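Local structure of prolyl endopeptidase (Myxococcus xanthus, 2BKL) at residues A[35-39]-A[625-629]; A[562-566]-A[578-582]; A[568-574]-A[617-622]. The protein probably hydrolyses oligopeptides after proline, and less readily after alanine, acting as a serine endopeptidase of the S9A family. All blocks are in the same frame, centred on the assembly; numbering follows the deposited sequence.

Interaction 1 of 3, residues A[35-39]-A[625-629]; sequences VQTWM and RKFVA
Trp-38 and Arg-625 provide most of the buried surface between helices 33-51 and 622-632, the indole running past the aliphatic start of the arginine chain. The six-membered ring does the touching: CZ3 of Trp-38 sits 3.7 Å from CB of Arg-625, with CG and CD of the arginine close by. Its neighbour CH2 of Trp-38 reaches the other backbone, 3.6 Å from Arg-625 O. With CG of Trp-38 anti to the backbone N (chi1 -179°), the indole extends away from its own helix toward helix 622-632. The axes of the two short segments approach no nearer than 12.7 Å, their N-to-C directions are 62° apart, and large side chains rather than backbones bridge the distance. Beyond the arginine, Trp-38 CH2 also meets Val-628 CG1 at 3.8 Å, and the methyl group of Ala-629 lies a little farther off, near CZ2. Helix 622-632 is the connection of a beta-alpha-beta crossover between the parallel neighbours 607-613 and 641-646 in the alpha/beta-hydrolase sheet. Helix 33-51, from the N-terminal part of the chain, packs against this unit, and Leu-643 of strand 641-646 touches both Trp-38 and Val-628. Arg-625 bends at chi3, which carries its head past the indole toward the first helix. There CG of Met-39 is 3.6 Å from CD of Arg-625; Met-39 SD lies near NH1 of Arg-625, and Val-35 CG1 near NE of Arg-625. The guanidinium plane stands at 82° to the indole, so the two groups do not stack. Two of the polar atoms find partners in the N-terminal region: Arg-625 NE donates to Leu-27 O, and Trp-38 NE1 is hydrogen-bonded to Thr-6 OG1.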
loop_
_atom_site.group_PDB
_atom_site.type_symbol
_atom_site.label_atom_id
_atom_site.label_comp_id
_atom_site.label_asym_id
_atom_site.label_seq_id
_atom_site.Cartn_x
_atom_site.Cartn_y
_atom_site.Cartn_z
ATOM N N VAL A 35 -16.781 25.506 2.688
ATOM C CA VAL A 35 -15.756 24.503 2.984
ATOM C C VAL A 35 -14.601 24.667 1.978
ATOM O O VAL A 35 -13.441 24.658 2.380
ATOM C CB VAL A 35 -16.326 23.065 2.967
ATOM C CG1 VAL A 35 -15.205 22.031 3.131
ATOM C CG2 VAL A 35 -17.414 22.898 4.015
ATOM N N GLN A 36 -14.904 24.857 0.698
ATOM C CA GLN A 36 -13.837 25.113 -0.276
ATOM C C GLN A 36 -13.029 26.352 0.066
ATOM O O GLN A 36 -11.803 26.326 -0.009
ATOM C CB GLN A 36 -14.413 25.235 -1.687
ATOM C CG GLN A 36 -14.954 23.927 -2.212
ATOM C CD GLN A 36 -13.860 22.900 -2.534
ATOM O OE1 GLN A 36 -12.751 23.258 -2.978
ATOM N NE2 GLN A 36 -14.171 21.622 -2.330
ATOM N N THR A 37 -13.691 27.433 0.477
ATOM C CA THR A 37 -12.973 28.635 0.899
ATOM C C THR A 37 -12.019 28.369 2.089
ATOM O O THR A 37 -10.865 28.850 2.132
ATOM C CB THR A 37 -13.982 29.734 1.265
ATOM O OG1 THR A 37 -14.701 30.107 0.078
ATOM C CG2 THR A 37 -13.309 30.991 1.713
ATOM N N TRP A 38 -12.514 27.605 3.056
ATOM C CA TRP A 38 -11.739 27.241 4.245
ATOM C C TRP A 38 -10.534 26.388 3.880
ATOM O O TRP A 38 -9.427 26.597 4.391
ATOM C CB TRP A 38 -12.674 26.549 5.233
ATOM C CG TRP A 38 -12.105 26.118 6.517
ATOM C CD1 TRP A 38 -12.128 26.821 7.677
ATOM C CD2 TRP A 38 -11.458 24.867 6.810
ATOM N NE1 TRP A 38 -11.538 26.100 8.690
ATOM C CE2 TRP A 38 -11.128 24.888 8.186
ATOM C CE3 TRP A 38 -11.136 23.722 6.050
ATOM C CZ2 TRP A 38 -10.509 23.810 8.817
ATOM C CZ3 TRP A 38 -10.505 22.663 6.676
ATOM C CH2 TRP A 38 -10.195 22.713 8.033
ATOM N N MET A 39 -10.749 25.430 2.991
ATOM C CA MET A 39 -9.671 24.583 2.490
ATOM C C MET A 39 -8.561 25.411 1.847
ATOM O O MET A 39 -7.381 25.235 2.134
ATOM C CB MET A 39 -10.218 23.573 1.497
ATOM C CG MET A 39 -11.058 22.496 2.157
ATOM S SD MET A 39 -12.125 21.606 1.035
ATOM C CE MET A 39 -11.013 20.967 -0.106
ATOM N N ARG A 625 -9.591 17.414 7.623
ATOM C CA ARG A 625 -10.162 18.735 7.888
ATOM C C ARG A 625 -10.728 18.830 9.294
ATOM O O ARG A 625 -10.449 19.784 10.030
ATOM C CB ARG A 625 -11.276 19.069 6.896
ATOM C CG ARG A 625 -10.884 19.122 5.434
ATOM C CD ARG A 625 -11.899 19.852 4.516
ATOM N NE ARG A 625 -13.118 19.086 4.277
ATOM C CZ ARG A 625 -13.333 18.223 3.289
ATOM N NH1 ARG A 625 -12.390 17.939 2.418
ATOM N NH2 ARG A 625 -14.521 17.623 3.169
ATOM N N LYS A 626 -11.556 17.878 9.672
ATOM C CA LYS A 626 -12.166 17.913 11.002
ATOM C C LYS A 626 -11.106 17.826 12.115
ATOM O O LYS A 626 -11.217 18.515 13.145
ATOM C CB LYS A 626 -13.203 16.823 11.166
ATOM C CG LYS A 626 -14.425 16.961 10.247
ATOM C CD LYS A 626 -15.682 16.337 10.822
ATOM C CE LYS A 626 -15.549 14.872 11.112
ATOM N NZ LYS A 626 -16.869 14.263 11.523
ATOM N N PHE A 627 -10.103 16.964 11.933
ATOM C CA PHE A 627 -9.096 16.790 12.963
ATOM C C PHE A 627 -8.249 18.035 13.102
ATOM O O PHE A 627 -7.983 18.450 14.222
ATOM C CB PHE A 627 -8.244 15.552 12.674
ATOM C CG PHE A 627 -7.322 15.159 13.795
ATOM C CD1 PHE A 627 -7.821 14.519 14.914
ATOM C CD2 PHE A 627 -5.949 15.435 13.734
ATOM C CE1 PHE A 627 -6.978 14.086 15.917
ATOM C CE2 PHE A 627 -5.102 15.039 14.758
ATOM C CZ PHE A 627 -5.614 14.390 15.849
ATOM N N VAL A 628 -7.814 18.636 11.992
ATOM C CA VAL A 628 -6.987 19.858 12.084
ATOM C C VAL A 628 -7.761 20.976 12.763
ATOM O O VAL A 628 -7.213 21.717 13.588
ATOM C CB VAL A 628 -6.371 20.302 10.745
ATOM C CG1 VAL A 628 -7.288 21.129 9.922
ATOM C CG2 VAL A 628 -5.073 21.096 11.012
ATOM N N ALA A 629 -9.053 21.097 12.460
ATOM C CA ALA A 629 -9.882 22.080 13.127
ATOM C C ALA A 629 -9.942 21.860 14.628
ATOM O O ALA A 629 -9.783 22.793 15.408
ATOM C CB ALA A 629 -11.276 22.058 12.561
#

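Interaction 2 of 3, residues A[562-566]-A[578-582]; sequences MVRYH and YGTAE
Val-563 and Ala-581 bring the two backbones closest, with Val-563 CA 5.4 Å from Ala-581 CA; at His-566 and Thr-580 the spacing widens. Neither segment is a strand, and a bridging water takes the place of direct backbone pairing: it donates to Met-562 O and accepts from Ala-581 N, with a weak further bond from His-566 ND1. Gly-579, just after helix 575-578, leaves the helical conformation with a positive phi of 89°, and Gly-579 O accepts from Tyr-565 OH at 2.7 Å, the donor tilted somewhat out of the carbonyl plane. Tyr-565 gets there with CG between the backbone N and the carbonyl carbon (chi1 86°), which turns the phenol toward the glycine. The same ring offers its face to the edge of Tyr-578, a T-shaped pair with centroids 5.4 Å apart and planes at 79°. Met-562, bent at chi2 and chi3, lays its CE over one face of Tyr-578, 3.8 Å from the ring centroid; SD stands farther above that face, making this a Met-aromatic contact as well as CH-pi. On the other flank, Thr-580 OG1 lies over the His-566 ring, 3.7 Å above its plane. This hydroxyl closes an ST turn by accepting from Glu-582 N and donates to Glu-582 OE1; the carboxylate, whose OE2 also pairs with Arg-572, lies beside the imidazole. Ala-581 CB packs against Val-563 O at 3.4 Å. Gripped in this way, Tyr-578 belongs to the pocket for N-[(benzyloxy)carbonyl]-L-alanyl-L-proline: it touches the ligand, and its OH is hydrogen-bonded to Asn-534, whose backbone N binds the ligand too.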
loop_
_atom_site.group_PDB
_atom_site.type_symbol
_atom_site.label_atom_id
_atom_site.label_comp_id
_atom_site.label_asym_id
_atom_site.label_seq_id
_atom_site.Cartn_x
_atom_site.Cartn_y
_atom_site.Cartn_z
ATOM N N MET A 562 -13.506 7.692 13.431
ATOM C CA MET A 562 -13.741 6.258 13.259
ATOM C C MET A 562 -15.179 5.870 13.571
ATOM O O MET A 562 -15.568 4.743 13.371
ATOM C CB MET A 562 -12.752 5.442 14.091
ATOM C CG MET A 562 -11.329 5.690 13.661
ATOM S SD MET A 562 -10.986 5.240 11.940
ATOM C CE MET A 562 -11.265 3.530 11.950
ATOM N N VAL A 563 -15.973 6.820 14.061
ATOM C CA VAL A 563 -17.400 6.614 14.249
ATOM C C VAL A 563 -18.138 6.770 12.921
ATOM O O VAL A 563 -19.200 6.183 12.728
ATOM C CB VAL A 563 -17.933 7.582 15.332
ATOM C CG1 VAL A 563 -19.444 7.485 15.471
ATOM C CG2 VAL A 563 -17.240 7.303 16.666
ATOM N N ARG A 564 -17.588 7.567 12.006
ATOM C CA ARG A 564 -18.256 7.860 10.740
ATOM C C ARG A 564 -17.487 7.418 9.477
ATOM O O ARG A 564 -17.950 7.605 8.368
ATOM C CB ARG A 564 -18.574 9.343 10.623
ATOM C CG ARG A 564 -19.566 9.820 11.647
ATOM C CD ARG A 564 -19.872 11.291 11.629
ATOM N NE ARG A 564 -20.394 11.803 10.372
ATOM C CZ ARG A 564 -21.662 11.665 9.951
ATOM N NH1 ARG A 564 -22.539 10.925 10.631
ATOM N NH2 ARG A 564 -22.027 12.258 8.814
ATOM N N TYR A 565 -16.323 6.801 9.627
ATOM C CA TYR A 565 -15.487 6.518 8.442
ATOM C C TYR A 565 -16.193 5.651 7.382
ATOM O O TYR A 565 -15.914 5.790 6.201
ATOM C CB TYR A 565 -14.141 5.891 8.841
ATOM C CG TYR A 565 -14.223 4.394 8.981
ATOM C CD1 TYR A 565 -14.651 3.799 10.167
ATOM C CD2 TYR A 565 -13.976 3.552 7.888
ATOM C CE1 TYR A 565 -14.781 2.409 10.280
ATOM C CE2 TYR A 565 -14.121 2.150 7.997
ATOM C CZ TYR A 565 -14.519 1.597 9.169
ATOM O OH TYR A 565 -14.673 0.246 9.238
ATOM N N HIS A 566 -17.059 4.755 7.829
ATOM C CA HIS A 566 -17.694 3.793 6.934
ATOM C C HIS A 566 -18.695 4.458 5.955
ATOM O O HIS A 566 -19.114 3.835 4.989
ATOM C CB HIS A 566 -18.403 2.714 7.744
ATOM C CG HIS A 566 -19.455 3.265 8.651
ATOM N ND1 HIS A 566 -19.148 3.932 9.816
ATOM C CD2 HIS A 566 -20.803 3.327 8.523
ATOM C CE1 HIS A 566 -20.265 4.365 10.376
ATOM N NE2 HIS A 566 -21.285 4.015 9.607
ATOM N N TYR A 578 -11.747 -2.964 10.914
ATOM C CA TYR A 578 -11.976 -2.044 12.015
ATOM C C TYR A 578 -13.285 -2.279 12.777
ATOM O O TYR A 578 -13.396 -1.914 13.936
ATOM C CB TYR A 578 -12.063 -0.633 11.485
ATOM C CG TYR A 578 -10.830 -0.047 10.858
ATOM C CD1 TYR A 578 -9.615 -0.021 11.532
ATOM C CD2 TYR A 578 -10.880 0.545 9.595
ATOM C CE1 TYR A 578 -8.494 0.556 10.966
ATOM C CE2 TYR A 578 -9.759 1.153 9.018
ATOM C CZ TYR A 578 -8.558 1.162 9.715
ATOM O OH TYR A 578 -7.470 1.762 9.131
ATOM N N GLY A 579 -14.282 -2.860 12.111
ATOM C CA GLY A 579 -15.664 -2.920 12.596
ATOM C C GLY A 579 -16.420 -1.689 12.114
ATOM O O GLY A 579 -15.866 -0.816 11.423
ATOM N N THR A 580 -17.701 -1.610 12.447
ATOM C CA THR A 580 -18.516 -0.467 12.072
ATOM C C THR A 580 -19.297 0.045 13.269
ATOM O O THR A 580 -19.937 -0.730 13.988
ATOM C CB THR A 580 -19.509 -0.793 10.955
ATOM O OG1 THR A 580 -20.452 0.288 10.832
ATOM C CG2 THR A 580 -20.296 -2.085 11.204
ATOM N N ALA A 581 -19.310 1.361 13.433
ATOM C CA ALA A 581 -20.078 1.958 14.497
ATOM C C ALA A 581 -21.582 1.753 14.369
ATOM O O ALA A 581 -22.318 2.088 15.304
ATOM C CB ALA A 581 -19.737 3.426 14.603
ATOM N N GLU A 582 -22.039 1.198 13.257
ATOM C CA GLU A 582 -23.435 0.803 13.118
ATOM C C GLU A 582 -23.813 -0.317 14.105
ATOM O O GLU A 582 -24.995 -0.507 14.407
ATOM C CB GLU A 582 -23.741 0.346 11.683
ATOM C CG GLU A 582 -23.624 1.489 10.667
ATOM C CD GLU A 582 -23.444 1.049 9.225
ATOM O OE1 GLU A 582 -22.575 0.163 8.974
ATOM O OE2 GLU A 582 -24.144 1.640 8.352
HETATM O O HOH W 1 -17.551 3.134 12.051
#

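Interaction 3 of 3, residues A[568-574]-A[617-622]; sequences FGSGRTW and DRVDPM. With ZAH (N-[(benzyloxy)carbonyl]-L-alanyl-L-proline), chain C.
Ser-570 and Trp-574 pack tightly on Arg-618. Arg-618 O accepts from Ser-570 N at 3.2 Å, in the carbonyl plane on a lone pair, and lies 3.4 Å from Trp-574 CH2. Arg-618 CG meets the indole edge, 3.7 Å from Trp-574 CZ2, while Val-619 CG2 adds to the packing at CH2. Farther along, CE of Met-622 sits off-centre over the Phe-568 ring, 4.1 Å from its centroid, and Asp-620, whose OD1 caps helix 622-632 through Met-622 N, lies against CB and CD2 of Phe-568. The looser part is bridged by waters. Around the type II' turn 568-571, one water joins Phe-568 O and Arg-618 O to Asp-620 N, a second links Gly-569 N to Asp-620 OD2, and two more bridge Ser-570 OG and Asp-617 O. The ligand's proline ring lies over the indole face opposite Ser-570 O. Trp-574 NE1 donates to ligand O16 at 2.9 Å and Arg-618 NH1 to O9 at 2.8 Å, while Arg-618 NE is paired with Asp-145. Two nearly straight donors and a flat aromatic floor are consistent with a site that reads carbonyl groups, here a carbamate and an amide, beside a proline ring.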
loop_
_atom_site.group_PDB
_atom_site.type_symbol
_atom_site.label_atom_id
_atom_site.label_comp_id
_atom_site.label_asym_id
_atom_site.label_seq_id
_atom_site.Cartn_x
_atom_site.Cartn_y
_atom_site.Cartn_z
ATOM N N PHE A 568 -18.159 7.078 3.993
ATOM C CA PHE A 568 -17.500 7.840 2.953
ATOM C C PHE A 568 -16.512 7.017 2.150
ATOM O O PHE A 568 -15.803 6.166 2.684
ATOM C CB PHE A 568 -16.703 8.993 3.573
ATOM C CG PHE A 568 -17.548 9.961 4.381
ATOM C CD1 PHE A 568 -17.878 9.719 5.709
ATOM C CD2 PHE A 568 -17.980 11.130 3.788
ATOM C CE1 PHE A 568 -18.659 10.610 6.420
ATOM C CE2 PHE A 568 -18.745 12.045 4.502
ATOM C CZ PHE A 568 -19.085 11.764 5.824
ATOM N N GLY A 569 -16.413 7.345 0.881
ATOM C CA GLY A 569 -15.455 6.730 -0.005
ATOM C C GLY A 569 -15.531 5.215 0.043
ATOM O O GLY A 569 -16.605 4.662 0.037
ATOM N N SER A 570 -14.356 4.592 0.116
ATOM C CA SER A 570 -14.203 3.146 0.169
ATOM C C SER A 570 -14.340 2.545 1.579
ATOM O O SER A 570 -13.988 1.394 1.812
ATOM C CB SER A 570 -12.815 2.765 -0.421
ATOM O OG SER A 570 -12.759 3.180 -1.775
ATOM N N GLY A 571 -14.826 3.323 2.537
ATOM C CA GLY A 571 -14.826 2.911 3.918
ATOM C C GLY A 571 -15.432 1.573 4.257
ATOM O O GLY A 571 -14.937 0.881 5.124
ATOM N N ARG A 572 -16.532 1.174 3.612
ATOM C CA ARG A 572 -17.159 -0.092 3.970
ATOM C C ARG A 572 -16.246 -1.283 3.700
ATOM O O ARG A 572 -16.355 -2.313 4.365
ATOM C CB ARG A 572 -18.522 -0.245 3.293
ATOM C CG ARG A 572 -19.520 0.765 3.815
ATOM C CD ARG A 572 -20.928 0.504 3.360
ATOM N NE ARG A 572 -21.848 1.448 3.996
ATOM C CZ ARG A 572 -22.306 1.339 5.246
ATOM N NH1 ARG A 572 -21.965 0.339 6.028
ATOM N NH2 ARG A 572 -23.080 2.296 5.722
ATOM N N THR A 573 -15.301 -1.133 2.787
ATOM C CA THR A 573 -14.386 -2.227 2.511
ATOM C C THR A 573 -13.435 -2.511 3.657
ATOM O O THR A 573 -12.803 -3.569 3.652
ATOM C CB THR A 573 -13.558 -2.014 1.210
ATOM O OG1 THR A 573 -12.634 -0.933 1.346
ATOM C CG2 THR A 573 -14.456 -1.725 -0.015
ATOM N N TRP A 574 -13.311 -1.566 4.600
ATOM C CA TRP A 574 -12.443 -1.771 5.774
ATOM C C TRP A 574 -13.205 -2.206 7.007
ATOM O O TRP A 574 -12.586 -2.443 8.042
ATOM C CB TRP A 574 -11.592 -0.531 6.064
ATOM C CG TRP A 574 -10.945 -0.061 4.804
ATOM C CD1 TRP A 574 -10.299 -0.822 3.896
ATOM C CD2 TRP A 574 -10.909 1.275 4.322
ATOM N NE1 TRP A 574 -9.884 -0.054 2.832
ATOM C CE2 TRP A 574 -10.251 1.242 3.077
ATOM C CE3 TRP A 574 -11.384 2.503 4.809
ATOM C CZ2 TRP A 574 -10.082 2.375 2.291
ATOM C CZ3 TRP A 574 -11.214 3.648 3.996
ATOM C CH2 TRP A 574 -10.561 3.553 2.767
ATOM N N ASP A 617 -9.966 9.638 -3.578
ATOM C CA ASP A 617 -11.252 8.945 -3.717
ATOM C C ASP A 617 -11.303 7.587 -3.006
ATOM O O ASP A 617 -12.170 6.747 -3.268
ATOM C CB ASP A 617 -11.670 8.793 -5.208
ATOM C CG ASP A 617 -10.678 8.001 -6.049
ATOM O OD1 ASP A 617 -9.565 7.706 -5.571
ATOM O OD2 ASP A 617 -10.992 7.645 -7.235
ATOM N N ARG A 618 -10.384 7.384 -2.094
ATOM C CA ARG A 618 -10.344 6.177 -1.273
ATOM C C ARG A 618 -10.644 6.539 0.173
ATOM O O ARG A 618 -11.655 6.098 0.729
ATOM C CB ARG A 618 -8.991 5.494 -1.409
ATOM C CG ARG A 618 -8.993 4.081 -0.838
ATOM C CD ARG A 618 -7.667 3.311 -0.870
ATOM N NE ARG A 618 -7.069 3.290 -2.202
ATOM C CZ ARG A 618 -5.860 2.799 -2.474
ATOM N NH1 ARG A 618 -5.128 2.206 -1.545
ATOM N NH2 ARG A 618 -5.373 2.877 -3.707
ATOM N N VAL A 619 -9.752 7.335 0.772
ATOM C CA VAL A 619 -9.905 7.857 2.119
ATOM C C VAL A 619 -10.414 9.274 2.049
ATOM O O VAL A 619 -9.748 10.171 1.529
ATOM C CB VAL A 619 -8.558 7.813 2.875
ATOM C CG1 VAL A 619 -8.646 8.555 4.221
ATOM C CG2 VAL A 619 -8.125 6.345 3.092
ATOM N N ASP A 620 -11.609 9.512 2.557
ATOM C CA ASP A 620 -12.212 10.814 2.370
ATOM C C ASP A 620 -11.387 11.913 3.029
ATOM O O ASP A 620 -10.982 11.763 4.186
ATOM C CB ASP A 620 -13.631 10.809 2.923
ATOM C CG ASP A 620 -14.448 11.932 2.393
ATOM O OD1 ASP A 620 -14.179 13.068 2.804
ATOM O OD2 ASP A 620 -15.352 11.758 1.544
ATOM N N PRO A 621 -11.086 12.989 2.306
ATOM C CA PRO A 621 -10.333 14.104 2.894
ATOM C C PRO A 621 -10.992 14.784 4.086
ATOM O O PRO A 621 -10.338 15.524 4.776
ATOM C CB PRO A 621 -10.191 15.076 1.714
ATOM C CG PRO A 621 -10.271 14.164 0.481
ATOM C CD PRO A 621 -11.329 13.194 0.865
ATOM N N MET A 622 -12.253 14.496 4.382
ATOM C CA MET A 622 -12.915 15.186 5.491
ATOM C C MET A 622 -12.228 14.883 6.843
ATOM O O MET A 622 -12.270 15.695 7.744
ATOM C CB MET A 622 -14.412 14.863 5.554
ATOM C CG MET A 622 -14.772 13.464 6.016
ATOM S SD MET A 622 -14.834 13.344 7.792
ATOM C CE MET A 622 -15.552 11.740 8.048
HETATM C C1 ZAH C . -4.857 3.252 3.806
HETATM O O2 ZAH C . -4.312 2.544 4.896
HETATM C C3 ZAH C . -6.273 2.767 3.417
HETATM C C4 ZAH C . -7.283 2.990 4.546
HETATM C C5 ZAH C . -7.303 1.709 5.369
HETATM C C6 ZAH C . -6.842 0.598 4.462
HETATM N N7 ZAH C . -6.392 1.299 3.266
HETATM C C8 ZAH C . -6.014 0.662 2.160
HETATM O O9 ZAH C . -5.691 1.392 1.108
HETATM C C10 ZAH C . -6.227 -0.857 1.982
HETATM C C11 ZAH C . -4.989 -1.478 2.630
HETATM N N14 ZAH C . -6.264 -1.240 0.593
HETATM C C15 ZAH C . -7.313 -0.995 -0.156
HETATM O O16 ZAH C . -8.405 -0.476 0.343
HETATM O O17 ZAH C . -7.251 -1.351 -1.543
HETATM C C18 ZAH C . -8.386 -0.898 -2.324
HETATM C C19 ZAH C . -8.139 -1.041 -3.830
HETATM C C20 ZAH C . -8.000 -2.321 -4.383
HETATM C C21 ZAH C . -7.763 -2.463 -5.750
HETATM C C22 ZAH C . -7.690 -1.330 -6.563
HETATM C C23 ZAH C . -7.853 -0.052 -6.021
HETATM C C24 ZAH C . -8.074 0.091 -4.652
HETATM O O HOH W 2 -13.130 6.927 2.884
HETATM O O HOH W 3 -17.108 10.026 0.076
HETATM O O HOH W 4 -11.343 4.158 -4.263
HETATM O O HOH W 5 -14.468 4.944 -3.111
#

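Overall arrangement
From the N terminus, the first contact segment lies on helix 33-51, and interaction 1 joins it to helix 622-632, closing a loop of 585 residues that includes the whole beta-propeller. Interactions 2 and 3 nest inside that loop. Both use the region after strand 552-556 and cross along the chain: 562-566 returns to 578-582 after a short excursion, whereas 568-574, within that excursion, reaches forward to 617-622 after strand 607-613. Their centres lie about 11 Å apart, and a salt bridge from Arg-572 to Glu-582 connects them. Segments 617-622 and 625-629 adjoin in sequence, so the ligand-binding loop leads directly into the helix that meets the N-terminal region.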